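Local coordinates for gluconate kinase (Lactobacillus acidophilus, PDB 3LL3), which binds ATP and probably transfers its terminal phosphate to a sugar or sugar acid such as gluconate, as other FGGY-family carbohydrate kinases do, at residues 139-142 with 147-150; 305-310 with 318-323; 329-334 with 372-377. All blocks are in the same frame, centred on the assembly; numbering follows the deposited sequence.

How the interactions relate
Interaction 1 lies in the N-terminal FGGY domain, whereas interactions 2 and 3 both belong to the C-terminal one. The first is remote from the other two: its centre is about 47 Å from each of theirs, and it lies away from the sugar and nucleotide pockets. Interactions 2 and 3 have centres about 14 Å apart and share a core, where segment 372-377 of helix 365-388 packs against both members of the 305-310/318-323 pair; Phe-320 CE1 is 3.6 Å from Ile-373 CD1, and Ala-306 CB is 3.7 Å from Val-372 CG1. Interaction 2 reaches the ATP pocket through Leu-321, while the side chain of Glu-374 in interaction 3 stays about 13 Å from the bound nucleotide.

Interaction 1. Residues 139-142 with 147-150; sequences WLKN and VFSQ
Two consecutive helices of the N-terminal FGGY domain, 133-143 and 145-150, meet where Phe-148 packs against Leu-140 and Lys-141. The helices follow each other almost directly in the chain, and their closest backbone pair, Lys-141 and Phe-148, has CA atoms 5.5 Å apart. The ring lies alongside Lys-141 beyond this close backbone approach. With CG anti to the backbone N (chi1 -163°), Phe-148 extends beside Lys-141, and the two side chains run in the same direction. The lysine backbone and the root of its side chain are thereby laid on one face of the ring: Lys-141 CA comes within 3.7 Å of Phe-148 CG. Farther out, Lys-141 CD reaches the far part of the ring, lying 4.0 Å from Phe-148 CZ, before bends at chi3 and chi4 carry the ammonium end away. It is therefore the aliphatic part of the lysine that packs on the aromatic surface. Leu-140 supplies the neighbouring apolar contacts. Its CB stands 4.3 Å from Phe-148 CD1, and its CD2 meets Val-147 CG2 at 4.4 Å, extending the apolar seam one residue back along the second helix. Leu-140 is buried, whereas Lys-141, Val-147 and Phe-148 remain partly exposed. The loop after helix 191-197 adds to the surroundings, with Ile-199 touching Phe-148 and Lys-198 touching Lys-141. The contact thus joins the two helices by apolar packing, far from the bound sugars and nucleotide. The Phe-148 face is used in a CH-pi contact: Lys-141 CB sits over its middle, 3.7 Å from the ring centroid and 8° off the ring normal.

Interaction 2. Residues 305-310 with 318-323; sequences WARQTL and QDFLDV
Apolar packing around Phe-320 joins helices 300-311 and 317-325 of the C-terminal FGGY domain. A chi1 of -172° swings the Phe-320 ring away from its own backbone N and across to helix 300-311, where it meets backbone as well as side chains. Its CD2 comes 3.5 Å from Arg-307 CA, and its CE2 lies 3.7 Å from Ala-306 C. Ala-306 also offers its methyl group, with CB 3.9 Å from Phe-320 CE2, while Leu-310 CD2 makes a looser contact with the same ring carbon at 4.4 Å. Were Phe-320 cut back to an alanine, Ala-306, Arg-307 and Leu-310 would probably lose the ring they pack against, leaving a gap between segments 305-310 and 318-323.

The polar groups work within each helix or reach beyond the pair. Thr-309 OG1 donates to Trp-305 O at 2.9 Å, and that carbonyl also accepts from Thr-309 N, so two donors grip it. On the other helix Gln-318 NE2 bonds Asp-322 OD1 at 2.9 Å, one turn on, meeting the carboxylate from above its plane. Arg-307 gives its CB to the ring, but its guanidinium turns away, and NH1 bonds Glu-315 O in the connecting loop.

The short helical segments cross at 80°, their axes 10.4 Å apart. Helix 365-388 packs against both helices, with Ala-369 against Phe-320. Phe-303 adds an edge-to-face contact to Phe-320, and Leu-321 touches the bound ATP. Trp-305 NE1 bonds the O of His-363 of the second subunit, so helix 300-311, whose Gly-300 and Phe-303 line the ATP pocket, contributes both to that pocket and to the subunit interface.

Interaction 3. Residues 329-334 with 372-377; sequences AGSRNL and VIEGII
Hydrogen bonds to the carboxylate of Glu-374 tie the loop before strand 335-337 to helix 365-388, both in the C-terminal FGGY domain. Gly-330 N donates to Glu-374 OE2 at 2.8 Å, nearly straight at 167° and from the syn side of the carboxylate. Ser-331 OG donates to the other oxygen, Glu-374 OE1, at 3.0 Å but from well above the carboxylate plane. The glutamate chain is extended beyond CG, which brings the carboxylate up beside the loop, one oxygen to each donor.

A water bridge adds a third link. The water donates to Glu-374 OE1 at 2.8 Å and to Leu-334 O at 2.7 Å, connecting the carboxylate to the far end of the loop segment. Within the loop, Asn-333 N bonds Gly-330 O and Leu-334 N bonds Ser-331 O, so the bonded residues belong to a compact turn.

Charge is met outside the two segments: Arg-370 forms a salt bridge with OE2, which also bonds Tyr-471 OH. The buried carboxylate is therefore satisfied at both oxygens, by backbone, hydroxyl, water and guanidinium. This number of donors, together with the arginine, would be expected to stabilise the ionised form of Glu-374 and fix the rotation of its head group.

Interaction 1. Residues 139-142 with 147-150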
loop_
_atom_site.group_PDB
_atom_site.type_symbol
_atom_site.label_atom_id
_atom_site.label_comp_id
_atom_site.label_asym_id
_atom_site.label_seq_id
_atom_site.Cartn_x
_atom_site.Cartn_y
_atom_site.Cartn_z
ATOM N N TRP A 139 32.585 13.153 10.968
ATOM C CA TRP A 139 32.631 11.754 11.387
ATOM C C TRP A 139 34.074 11.261 11.483
ATOM O O TRP A 139 34.457 10.621 12.464
ATOM C CB TRP A 139 31.862 10.862 10.419
ATOM C CG TRP A 139 31.785 9.431 10.888
ATOM C CD1 TRP A 139 30.913 8.912 11.809
ATOM C CD2 TRP A 139 32.606 8.338 10.457
ATOM N NE1 TRP A 139 31.146 7.563 11.974
ATOM C CE2 TRP A 139 32.175 7.188 11.153
ATOM C CE3 TRP A 139 33.650 8.217 9.539
ATOM C CZ2 TRP A 139 32.764 5.938 10.967
ATOM C CZ3 TRP A 139 34.240 6.973 9.360
ATOM C CH2 TRP A 139 33.794 5.851 10.070
ATOM N N LEU A 140 34.871 11.550 10.461
ATOM C CA LEU A 140 36.276 11.134 10.458
ATOM C C LEU A 140 37.047 11.716 11.647
ATOM O O LEU A 140 37.833 11.022 12.296
ATOM C CB LEU A 140 36.958 11.539 9.155
ATOM C CG LEU A 140 36.552 10.744 7.905
ATOM C CD1 LEU A 140 36.982 11.454 6.639
ATOM C CD2 LEU A 140 37.141 9.346 7.957
ATOM N N LYS A 141 36.808 12.992 11.927
ATOM C CA LYS A 141 37.466 13.694 13.033
ATOM C C LYS A 141 37.136 13.088 14.404
ATOM O O LYS A 141 37.936 13.167 15.335
ATOM C CB LYS A 141 37.067 15.174 12.987
ATOM C CG LYS A 141 37.401 16.019 14.227
ATOM C CD LYS A 141 37.213 17.504 13.894
ATOM C CE LYS A 141 36.509 18.247 15.013
ATOM N NZ LYS A 141 35.393 17.444 15.572
ATOM N N ASN A 142 35.951 12.491 14.526
ATOM C CA ASN A 142 35.519 11.898 15.785
ATOM C C ASN A 142 35.869 10.412 15.886
ATOM O O ASN A 142 36.233 9.933 16.960
ATOM C CB ASN A 142 34.011 12.098 15.984
ATOM C CG ASN A 142 33.506 11.528 17.309
ATOM O OD1 ASN A 142 32.765 10.533 17.334
ATOM N ND2 ASN A 142 33.900 12.159 18.419
ATOM N N VAL A 147 43.813 9.110 10.923
ATOM C CA VAL A 147 43.832 9.631 9.559
ATOM C C VAL A 147 43.508 11.115 9.555
ATOM O O VAL A 147 44.127 11.878 8.829
ATOM C CB VAL A 147 42.851 8.896 8.624
ATOM C CG1 VAL A 147 43.015 7.394 8.752
ATOM C CG2 VAL A 147 41.435 9.296 8.928
ATOM N N PHE A 148 42.551 11.541 10.373
ATOM C CA PHE A 148 42.234 12.965 10.401
ATOM C C PHE A 148 43.467 13.787 10.755
ATOM O O PHE A 148 43.712 14.841 10.170
ATOM C CB PHE A 148 41.107 13.303 11.373
ATOM C CG PHE A 148 40.506 14.649 11.113
ATOM C CD1 PHE A 148 39.537 14.811 10.124
ATOM C CD2 PHE A 148 40.947 15.763 11.799
ATOM C CE1 PHE A 148 39.015 16.057 9.858
ATOM C CE2 PHE A 148 40.418 17.012 11.537
ATOM C CZ PHE A 148 39.451 17.157 10.568
ATOM N N SER A 149 44.228 13.307 11.732
ATOM C CA SER A 149 45.450 13.981 12.156
ATOM C C SER A 149 46.454 14.154 11.020
ATOM O O SER A 149 47.094 15.206 10.881
ATOM C CB SER A 149 46.100 13.199 13.302
ATOM O OG SER A 149 47.244 13.879 13.780
ATOM N N GLN A 150 46.616 13.117 10.210
ATOM C CA GLN A 150 47.649 13.178 9.179
ATOM C C GLN A 150 47.206 13.777 7.844
ATOM O O GLN A 150 48.056 14.116 7.019
ATOM C CB GLN A 150 48.347 11.827 8.978
ATOM C CG GLN A 150 47.577 10.616 9.461
ATOM C CD GLN A 150 48.389 9.344 9.304
ATOM O OE1 GLN A 150 49.378 9.315 8.564
ATOM N NE2 GLN A 150 47.978 8.286 9.995
#

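Interaction 2. Residues 305-310 with 318-323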
loop_
_atom_site.group_PDB
_atom_site.type_symbol
_atom_site.label_atom_id
_atom_site.label_comp_id
_atom_site.label_asym_id
_atom_site.label_seq_id
_atom_site.Cartn_x
_atom_site.Cartn_y
_atom_site.Cartn_z
ATOM N N TRP A 305 11.801 -2.816 -10.167
ATOM C CA TRP A 305 11.247 -3.650 -9.095
ATOM C C TRP A 305 9.811 -4.082 -9.400
ATOM O O TRP A 305 9.469 -5.253 -9.246
ATOM C CB TRP A 305 11.307 -2.951 -7.732
ATOM C CG TRP A 305 10.483 -3.654 -6.687
ATOM C CD1 TRP A 305 10.891 -4.666 -5.854
ATOM C CD2 TRP A 305 9.104 -3.406 -6.367
ATOM N NE1 TRP A 305 9.851 -5.051 -5.030
ATOM C CE2 TRP A 305 8.745 -4.298 -5.329
ATOM C CE3 TRP A 305 8.141 -2.510 -6.850
ATOM C CZ2 TRP A 305 7.462 -4.324 -4.772
ATOM C CZ3 TRP A 305 6.862 -2.540 -6.296
ATOM C CH2 TRP A 305 6.535 -3.445 -5.266
ATOM N N ALA A 306 8.974 -3.136 -9.821
ATOM C CA ALA A 306 7.572 -3.434 -10.118
ATOM C C ALA A 306 7.417 -4.402 -11.284
ATOM O O ALA A 306 6.523 -5.247 -11.277
ATOM C CB ALA A 306 6.785 -2.160 -10.386
ATOM N N ARG A 307 8.295 -4.263 -12.276
ATOM C CA ARG A 307 8.263 -5.084 -13.482
ATOM C C ARG A 307 8.526 -6.543 -13.137
ATOM O O ARG A 307 7.864 -7.439 -13.667
ATOM C CB ARG A 307 9.298 -4.582 -14.503
ATOM C CG ARG A 307 9.430 -5.454 -15.736
ATOM C CD ARG A 307 10.458 -4.910 -16.722
ATOM N NE ARG A 307 11.821 -5.020 -16.210
ATOM C CZ ARG A 307 12.411 -6.170 -15.883
ATOM N NH1 ARG A 307 11.761 -7.321 -16.003
ATOM N NH2 ARG A 307 13.654 -6.174 -15.422
ATOM N N GLN A 308 9.489 -6.767 -12.244
ATOM C CA GLN A 308 9.857 -8.109 -11.807
ATOM C C GLN A 308 8.931 -8.685 -10.742
ATOM O O GLN A 308 8.808 -9.901 -10.622
ATOM C CB GLN A 308 11.263 -8.104 -11.212
ATOM C CG GLN A 308 12.395 -7.872 -12.201
ATOM C CD GLN A 308 13.732 -8.249 -11.600
ATOM O OE1 GLN A 308 14.503 -7.383 -11.160
ATOM N NE2 GLN A 308 14.002 -9.557 -11.540
ATOM N N THR A 309 8.309 -7.818 -9.950
ATOM C CA THR A 309 7.546 -8.259 -8.785
ATOM C C THR A 309 6.065 -8.415 -9.105
ATOM O O THR A 309 5.454 -9.413 -8.737
ATOM C CB THR A 309 7.733 -7.297 -7.599
ATOM O OG1 THR A 309 9.105 -7.308 -7.211
ATOM C CG2 THR A 309 6.882 -7.704 -6.409
ATOM N N LEU A 310 5.501 -7.433 -9.801
ATOM C CA LEU A 310 4.090 -7.487 -10.157
ATOM C C LEU A 310 3.865 -8.566 -11.195
ATOM O O LEU A 310 2.800 -9.162 -11.229
ATOM C CB LEU A 310 3.567 -6.140 -10.673
ATOM C CG LEU A 310 3.245 -5.098 -9.601
ATOM C CD1 LEU A 310 4.439 -4.963 -8.710
ATOM C CD2 LEU A 310 2.893 -3.744 -10.177
ATOM N N GLN A 318 8.506 -2.811 -22.073
ATOM C CA GLN A 318 7.407 -2.550 -22.998
ATOM C C GLN A 318 6.125 -3.306 -22.627
ATOM O O GLN A 318 5.034 -2.747 -22.688
ATOM C CB GLN A 318 7.811 -2.873 -24.438
ATOM C CG GLN A 318 6.841 -2.316 -25.453
ATOM C CD GLN A 318 6.597 -0.845 -25.242
ATOM O OE1 GLN A 318 7.539 -0.065 -25.107
ATOM N NE2 GLN A 318 5.329 -0.452 -25.195
ATOM N N ASP A 319 6.256 -4.572 -22.249
ATOM C CA ASP A 319 5.090 -5.353 -21.815
ATOM C C ASP A 319 4.416 -4.641 -20.634
ATOM O O ASP A 319 3.193 -4.512 -20.581
ATOM C CB ASP A 319 5.492 -6.775 -21.378
ATOM C CG ASP A 319 5.962 -7.658 -22.532
ATOM O OD1 ASP A 319 5.595 -7.387 -23.691
ATOM O OD2 ASP A 319 6.699 -8.637 -22.271
ATOM N N PHE A 320 5.231 -4.195 -19.678
ATOM C CA PHE A 320 4.719 -3.520 -18.492
ATOM C C PHE A 320 3.970 -2.263 -18.887
ATOM O O PHE A 320 2.849 -2.036 -18.443
ATOM C CB PHE A 320 5.889 -3.159 -17.570
ATOM C CG PHE A 320 5.479 -2.632 -16.222
ATOM C CD1 PHE A 320 5.023 -1.340 -16.078
ATOM C CD2 PHE A 320 5.591 -3.416 -15.098
ATOM C CE1 PHE A 320 4.673 -0.837 -14.841
ATOM C CE2 PHE A 320 5.234 -2.916 -13.841
ATOM C CZ PHE A 320 4.776 -1.625 -13.723
ATOM N N LEU A 321 4.605 -1.432 -19.712
ATOM C CA LEU A 321 3.988 -0.208 -20.187
ATOM C C LEU A 321 2.676 -0.510 -20.906
ATOM O O LEU A 321 1.675 0.174 -20.708
ATOM C CB LEU A 321 4.942 0.511 -21.137
ATOM C CG LEU A 321 6.211 1.016 -20.458
ATOM C CD1 LEU A 321 7.159 1.595 -21.489
ATOM C CD2 LEU A 321 5.852 2.050 -19.398
ATOM N N ASP A 322 2.691 -1.534 -21.751
ATOM C CA ASP A 322 1.481 -1.924 -22.479
ATOM C C ASP A 322 0.351 -2.227 -21.491
ATOM O O ASP A 322 -0.769 -1.730 -21.636
ATOM C CB ASP A 322 1.738 -3.135 -23.387
ATOM C CG ASP A 322 2.570 -2.788 -24.616
ATOM O OD1 ASP A 322 2.643 -1.588 -24.986
ATOM O OD2 ASP A 322 3.149 -3.727 -25.211
ATOM N N VAL A 323 0.645 -3.025 -20.472
ATOM C CA VAL A 323 -0.400 -3.377 -19.501
ATOM C C VAL A 323 -0.880 -2.161 -18.720
ATOM O O VAL A 323 -2.088 -1.958 -18.541
ATOM C CB VAL A 323 0.075 -4.455 -18.534
ATOM C CG1 VAL A 323 -1.010 -4.754 -17.513
ATOM C CG2 VAL A 323 0.459 -5.716 -19.305
#

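Interaction 3. Residues 329-334 with 372-377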
loop_
_atom_site.group_PDB
_atom_site.type_symbol
_atom_site.label_atom_id
_atom_site.label_comp_id
_atom_site.label_asym_id
_atom_site.label_seq_id
_atom_site.Cartn_x
_atom_site.Cartn_y
_atom_site.Cartn_z
ATOM N N ALA A 329 -6.239 6.732 -16.727
ATOM C CA ALA A 329 -5.435 7.745 -16.076
ATOM C C ALA A 329 -5.924 7.927 -14.644
ATOM O O ALA A 329 -7.108 8.175 -14.409
ATOM C CB ALA A 329 -5.543 9.064 -16.850
ATOM N N GLY A 330 -5.010 7.800 -13.687
ATOM C CA GLY A 330 -5.342 7.991 -12.288
ATOM C C GLY A 330 -5.493 6.658 -11.580
ATOM O O GLY A 330 -5.648 6.618 -10.362
ATOM N N SER A 331 -5.456 5.574 -12.351
ATOM C CA SER A 331 -5.523 4.208 -11.825
ATOM C C SER A 331 -6.703 3.969 -10.867
ATOM O O SER A 331 -6.577 3.230 -9.881
ATOM C CB SER A 331 -4.208 3.827 -11.132
ATOM O OG SER A 331 -3.076 4.005 -11.981
ATOM N N ARG A 332 -7.833 4.599 -11.156
ATOM C CA ARG A 332 -9.008 4.523 -10.289
ATOM C C ARG A 332 -8.675 4.935 -8.861
ATOM O O ARG A 332 -9.162 4.339 -7.890
ATOM C CB ARG A 332 -9.603 3.116 -10.312
ATOM C CG ARG A 332 -9.893 2.601 -11.716
ATOM C CD ARG A 332 -10.668 1.291 -11.661
ATOM N NE ARG A 332 -10.681 0.647 -12.964
ATOM C CZ ARG A 332 -11.620 0.863 -13.879
ATOM N NH1 ARG A 332 -12.627 1.694 -13.610
ATOM N NH2 ARG A 332 -11.560 0.247 -15.050
ATOM N N ASN A 333 -7.840 5.961 -8.740
ATOM C CA ASN A 333 -7.520 6.538 -7.454
ATOM C C ASN A 333 -6.606 5.677 -6.601
ATOM O O ASN A 333 -6.514 5.882 -5.393
ATOM C CB ASN A 333 -8.798 6.859 -6.677
ATOM C CG ASN A 333 -9.411 8.176 -7.084
ATOM O OD1 ASN A 333 -8.809 8.960 -7.837
ATOM N ND2 ASN A 333 -10.618 8.437 -6.590
ATOM N N LEU A 334 -5.925 4.718 -7.207
ATOM C CA LEU A 334 -4.947 3.962 -6.449
ATOM C C LEU A 334 -3.673 4.806 -6.289
ATOM O O LEU A 334 -3.145 5.321 -7.264
ATOM C CB LEU A 334 -4.658 2.627 -7.131
ATOM C CG LEU A 334 -3.590 1.766 -6.453
ATOM C CD1 LEU A 334 -4.011 1.415 -5.018
ATOM C CD2 LEU A 334 -3.327 0.522 -7.273
ATOM N N VAL A 372 2.108 2.489 -10.167
ATOM C CA VAL A 372 3.548 2.546 -9.922
ATOM C C VAL A 372 4.159 3.665 -10.769
ATOM O O VAL A 372 4.890 4.520 -10.261
ATOM C CB VAL A 372 4.255 1.213 -10.249
ATOM C CG1 VAL A 372 5.776 1.414 -10.302
ATOM C CG2 VAL A 372 3.867 0.111 -9.236
ATOM N N ILE A 373 3.822 3.673 -12.058
ATOM C CA ILE A 373 4.375 4.673 -12.971
ATOM C C ILE A 373 3.927 6.064 -12.564
ATOM O O ILE A 373 4.729 6.997 -12.540
ATOM C CB ILE A 373 3.972 4.404 -14.437
ATOM C CG1 ILE A 373 4.647 3.127 -14.927
ATOM C CG2 ILE A 373 4.427 5.566 -15.325
ATOM C CD1 ILE A 373 3.979 2.495 -16.149
ATOM N N GLU A 374 2.644 6.208 -12.258
ATOM C CA GLU A 374 2.122 7.483 -11.805
ATOM C C GLU A 374 2.741 7.959 -10.484
ATOM O O GLU A 374 2.996 9.160 -10.323
ATOM C CB GLU A 374 0.604 7.446 -11.689
ATOM C CG GLU A 374 -0.106 7.402 -13.052
ATOM C CD GLU A 374 -1.596 7.130 -12.956
ATOM O OE1 GLU A 374 -2.091 6.819 -11.841
ATOM O OE2 GLU A 374 -2.275 7.218 -14.012
ATOM N N GLY A 375 2.961 7.026 -9.553
ATOM C CA GLY A 375 3.566 7.353 -8.274
ATOM C C GLY A 375 5.000 7.830 -8.444
ATOM O O GLY A 375 5.429 8.807 -7.808
ATOM N N ILE A 376 5.753 7.130 -9.292
ATOM C CA ILE A 376 7.125 7.514 -9.573
ATOM C C ILE A 376 7.147 8.972 -10.050
ATOM O O ILE A 376 7.898 9.789 -9.536
ATOM C CB ILE A 376 7.768 6.580 -10.612
ATOM C CG1 ILE A 376 8.169 5.260 -9.953
ATOM C CG2 ILE A 376 9.019 7.223 -11.224
ATOM C CD1 ILE A 376 8.477 4.158 -10.927
ATOM N N ILE A 377 6.261 9.299 -10.981
ATOM C CA ILE A 377 6.192 10.647 -11.557
ATOM C C ILE A 377 5.642 11.676 -10.570
ATOM O O ILE A 377 6.103 12.819 -10.539
ATOM C CB ILE A 377 5.310 10.636 -12.835
ATOM C CG1 ILE A 377 5.906 9.677 -13.863
ATOM C CG2 ILE A 377 5.184 12.049 -13.435
ATOM C CD1 ILE A 377 5.084 9.616 -15.177
HETATM O O HOH W 1 -1.940 6.929 -9.012
#